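Paenibacillus xanthan lyase (Paenibacillus, PDB 6F2P) cleaves the polysaccharide xanthan as a lyase, probably by the beta-elimination chemistry of polysaccharide lyase family 8. Local coordinates at residues 13-25 with 77-89. Sequence-based numbering, arbitrary orientation.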
# COMPACT_ATOMS: atom_id res chain seq x y z
N TYR A 13 20.06 25.20 -25.13
CA TYR A 13 18.60 25.21 -25.01
C TYR A 13 17.95 25.33 -26.37
O TYR A 13 16.99 24.61 -26.67
CB TYR A 13 18.14 26.39 -24.14
CG TYR A 13 16.67 26.33 -23.78
CD1 TYR A 13 16.16 25.25 -23.08
CD2 TYR A 13 15.80 27.36 -24.12
CE1 TYR A 13 14.82 25.18 -22.74
CE2 TYR A 13 14.46 27.30 -23.78
CZ TYR A 13 13.97 26.20 -23.09
OH TYR A 13 12.64 26.11 -22.73
N LYS A 14 18.47 26.26 -27.17
CA LYS A 14 17.96 26.49 -28.51
C LYS A 14 18.06 25.20 -29.31
O LYS A 14 17.11 24.81 -29.99
CB LYS A 14 18.72 27.62 -29.19
CG LYS A 14 18.33 27.83 -30.64
CD LYS A 14 18.89 29.12 -31.20
CE LYS A 14 18.83 29.12 -32.72
NZ LYS A 14 19.16 30.47 -33.26
N ALA A 15 19.19 24.52 -29.20
CA ALA A 15 19.36 23.22 -29.85
C ALA A 15 18.33 22.17 -29.37
O ALA A 15 17.96 21.27 -30.13
CB ALA A 15 20.76 22.73 -29.66
N MET A 16 17.86 22.27 -28.13
CA MET A 16 16.78 21.39 -27.69
C MET A 16 15.48 21.76 -28.41
O MET A 16 14.70 20.89 -28.79
CB MET A 16 16.56 21.47 -26.18
CG MET A 16 17.76 21.11 -25.34
SD MET A 16 17.50 21.54 -23.61
CE MET A 16 16.42 20.22 -23.08
N LEU A 17 15.27 23.06 -28.57
CA LEU A 17 14.08 23.55 -29.26
C LEU A 17 14.06 23.18 -30.75
O LEU A 17 13.05 22.71 -31.26
CB LEU A 17 13.97 25.05 -29.09
CG LEU A 17 13.80 25.57 -27.66
CD1 LEU A 17 13.72 27.09 -27.69
CD2 LEU A 17 12.55 24.99 -27.04
N ASN A 18 15.17 23.39 -31.45
CA ASN A 18 15.14 23.25 -32.91
C ASN A 18 15.97 22.11 -33.51
O ASN A 18 15.97 21.92 -34.72
CB ASN A 18 15.46 24.58 -33.61
CG ASN A 18 16.91 24.99 -33.46
OD1 ASN A 18 17.74 24.23 -32.97
ND2 ASN A 18 17.22 26.19 -33.91
N GLY A 19 16.68 21.37 -32.66
CA GLY A 19 17.42 20.20 -33.13
C GLY A 19 18.88 20.45 -33.45
O GLY A 19 19.61 19.50 -33.77
N GLY A 20 19.31 21.70 -33.38
CA GLY A 20 20.71 22.03 -33.61
C GLY A 20 20.94 22.72 -34.94
O GLY A 20 20.01 22.91 -35.71
N THR A 21 22.19 23.07 -35.20
CA THR A 21 22.55 23.85 -36.39
C THR A 21 22.44 23.02 -37.67
O THR A 21 22.16 23.54 -38.75
CB THR A 21 23.99 24.40 -36.28
OG1 THR A 21 24.10 25.21 -35.11
CG2 THR A 21 24.34 25.24 -37.50
N THR A 22 22.65 21.72 -37.53
CA THR A 22 22.69 20.85 -38.68
C THR A 22 22.33 19.43 -38.27
O THR A 22 22.59 19.03 -37.13
CB THR A 22 24.10 20.86 -39.30
OG1 THR A 22 24.25 19.73 -40.17
CG2 THR A 22 25.15 20.77 -38.19
N TYR A 23 21.71 18.69 -39.19
CA TYR A 23 21.37 17.30 -38.95
C TYR A 23 20.98 16.59 -40.25
O TYR A 23 20.76 17.23 -41.27
CB TYR A 23 20.26 17.19 -37.90
CG TYR A 23 19.20 18.27 -37.96
CD1 TYR A 23 18.22 18.27 -38.96
CD2 TYR A 23 19.17 19.29 -37.01
CE1 TYR A 23 17.25 19.25 -39.01
CE2 TYR A 23 18.20 20.27 -37.05
CZ TYR A 23 17.24 20.25 -38.05
OH TYR A 23 16.28 21.24 -38.10
N ASN A 24 20.89 15.27 -40.20
CA ASN A 24 20.64 14.47 -41.40
C ASN A 24 19.22 14.61 -41.96
O ASN A 24 18.28 13.97 -41.48
CB ASN A 24 20.97 13.00 -41.09
CG ASN A 24 20.78 12.08 -42.29
OD1 ASN A 24 20.55 12.53 -43.41
ND2 ASN A 24 20.88 10.78 -42.04
N LEU A 25 19.05 15.44 -42.98
CA LEU A 25 17.72 15.62 -43.56
C LEU A 25 17.25 14.41 -44.38
O LEU A 25 16.11 14.38 -44.82
CB LEU A 25 17.66 16.89 -44.42
CG LEU A 25 18.06 18.20 -43.73
CD1 LEU A 25 18.26 19.29 -44.77
CD2 LEU A 25 17.02 18.64 -42.71
N LEU A 77 3.30 32.58 -32.25
CA LEU A 77 4.61 33.20 -32.50
C LEU A 77 5.77 32.22 -32.38
O LEU A 77 6.69 32.22 -33.21
CB LEU A 77 4.83 34.39 -31.57
CG LEU A 77 4.00 35.64 -31.90
CD1 LEU A 77 4.10 36.66 -30.79
CD2 LEU A 77 4.45 36.24 -33.23
N TYR A 78 5.73 31.36 -31.37
CA TYR A 78 6.77 30.36 -31.22
C TYR A 78 6.86 29.44 -32.44
O TYR A 78 7.96 29.12 -32.91
CB TYR A 78 6.58 29.52 -29.96
CG TYR A 78 7.58 28.39 -29.91
CD1 TYR A 78 8.92 28.63 -29.60
CD2 TYR A 78 7.21 27.09 -30.23
CE1 TYR A 78 9.84 27.60 -29.58
CE2 TYR A 78 8.14 26.05 -30.22
CZ TYR A 78 9.45 26.32 -29.89
OH TYR A 78 10.37 25.29 -29.86
N ASP A 79 5.71 28.98 -32.93
CA ASP A 79 5.70 28.05 -34.07
C ASP A 79 6.38 28.68 -35.27
O ASP A 79 7.14 28.01 -35.96
CB ASP A 79 4.27 27.63 -34.44
CG ASP A 79 3.66 26.67 -33.42
OD1 ASP A 79 4.43 26.05 -32.66
OD2 ASP A 79 2.42 26.54 -33.39
N MET A 80 6.11 29.96 -35.50
CA MET A 80 6.69 30.70 -36.61
C MET A 80 8.20 30.84 -36.42
O MET A 80 8.99 30.56 -37.33
CB MET A 80 6.03 32.08 -36.75
CG MET A 80 4.55 32.01 -37.07
SD MET A 80 3.65 33.56 -36.80
CE MET A 80 4.41 34.63 -38.01
N ALA A 81 8.59 31.27 -35.22
CA ALA A 81 9.99 31.36 -34.84
C ALA A 81 10.72 30.02 -35.04
O ALA A 81 11.88 29.99 -35.45
CB ALA A 81 10.12 31.85 -33.40
N LEU A 82 10.02 28.92 -34.76
CA LEU A 82 10.60 27.60 -34.89
C LEU A 82 10.97 27.31 -36.34
O LEU A 82 12.10 26.92 -36.63
CB LEU A 82 9.65 26.52 -34.37
CG LEU A 82 10.20 25.08 -34.31
CD1 LEU A 82 11.47 24.98 -33.47
CD2 LEU A 82 9.16 24.11 -33.79
N ALA A 83 10.03 27.50 -37.26
CA ALA A 83 10.31 27.28 -38.67
C ALA A 83 11.39 28.24 -39.14
O ALA A 83 12.27 27.88 -39.92
CB ALA A 83 9.06 27.42 -39.52
N TYR A 84 11.31 29.47 -38.65
CA TYR A 84 12.29 30.48 -39.00
C TYR A 84 13.72 30.01 -38.75
O TYR A 84 14.63 30.33 -39.51
CB TYR A 84 12.05 31.78 -38.24
CG TYR A 84 13.11 32.81 -38.52
CD1 TYR A 84 13.16 33.46 -39.74
CD2 TYR A 84 14.08 33.11 -37.57
CE1 TYR A 84 14.14 34.40 -40.01
CE2 TYR A 84 15.07 34.05 -37.83
CZ TYR A 84 15.09 34.69 -39.06
OH TYR A 84 16.06 35.62 -39.34
N THR A 85 13.91 29.23 -37.68
CA THR A 85 15.24 28.82 -37.25
C THR A 85 15.54 27.35 -37.49
O THR A 85 16.59 26.86 -37.08
CB THR A 85 15.45 29.10 -35.76
OG1 THR A 85 14.48 28.38 -35.00
CG2 THR A 85 15.30 30.57 -35.46
N THR A 86 14.62 26.64 -38.12
CA THR A 86 14.78 25.21 -38.32
C THR A 86 15.59 24.89 -39.58
O THR A 86 15.19 25.22 -40.70
CB THR A 86 13.42 24.47 -38.37
OG1 THR A 86 12.79 24.55 -37.09
CG2 THR A 86 13.60 23.00 -38.73
N TYR A 87 16.74 24.27 -39.36
CA TYR A 87 17.56 23.79 -40.45
C TYR A 87 16.76 22.86 -41.33
O TYR A 87 16.22 21.85 -40.86
CB TYR A 87 18.76 23.02 -39.90
CG TYR A 87 19.63 22.45 -40.98
CD1 TYR A 87 20.45 23.27 -41.74
CD2 TYR A 87 19.63 21.08 -41.25
CE1 TYR A 87 21.25 22.74 -42.74
CE2 TYR A 87 20.43 20.55 -42.25
CZ TYR A 87 21.24 21.39 -42.98
OH TYR A 87 22.03 20.88 -43.97
N GLY A 88 16.67 23.19 -42.62
CA GLY A 88 15.99 22.36 -43.58
C GLY A 88 14.61 22.88 -43.92
O GLY A 88 13.98 22.44 -44.89
N SER A 89 14.14 23.83 -43.13
CA SER A 89 12.82 24.41 -43.34
C SER A 89 12.84 25.39 -44.51
O SER A 89 13.76 26.22 -44.61
CB SER A 89 12.34 25.12 -42.08
OG SER A 89 11.08 25.73 -42.30
O HOH W 1 10.50 22.67 -30.28
O HOH W 2 17.35 23.66 -36.40
O HOH W 3 13.26 22.13 -35.12
O HOH W 4 19.09 25.93 -37.15
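The ring of Y87 turns its edge to the face of Y23 in a T-shaped stack, centroids 5.3 Å apart and planes at 89°, with CD2 standing over the rim of the Y23 ring. T22 lays its CA on one face of Y87 as a CH-pi contact, 4.1 Å from the ring centroid, while Y23 O lies at the edge near the ring plane and L25 CD1 comes in obliquely, 3.6 Å from Y87 CE2. CG of Y87 lies anti to the backbone N (chi1 178°), which sends the ring out along 21-25. The Y23 side chain runs past it in the opposite direction, so its hydroxyl reaches back to the Y87 backbone: Y23 OH gives a weak hydrogen bond to Y87 O at 2.8 Å. Replacing Y87 with alanine is likely to leave the Y23 face and the L25 methyls without the ring they pack on, and T22 CA without its CH-pi partner.

Nearer the helices, polar groups take over. N18 OD1 accepts from G20 N (3.0 Å) in an Asx turn that shapes the exit from helix 4-18, and N18 ND2 lies 3.3 Å from T85 O. L82 CD1 packs against L17 O and N18 CB. Water 1 lies in the plane of the Y78 ring, joining its hydroxyl to L17 O, while water 3 donates to both N18 O and T86 OG1. T86 OG1 in turn donates to L82 O from above the carbonyl plane, on the face opposite T85 N.

The short helical segments 13-18 and 77-85 thus cross at about a right angle (97°) within the family's N-terminal alpha-helical domain. Near the end of helix 4-18, waters 1 and 3 donate to the carbonyls L17 O and N18 O, and the Y23-Y87 aromatic pair joins the loop segments that follow the helices.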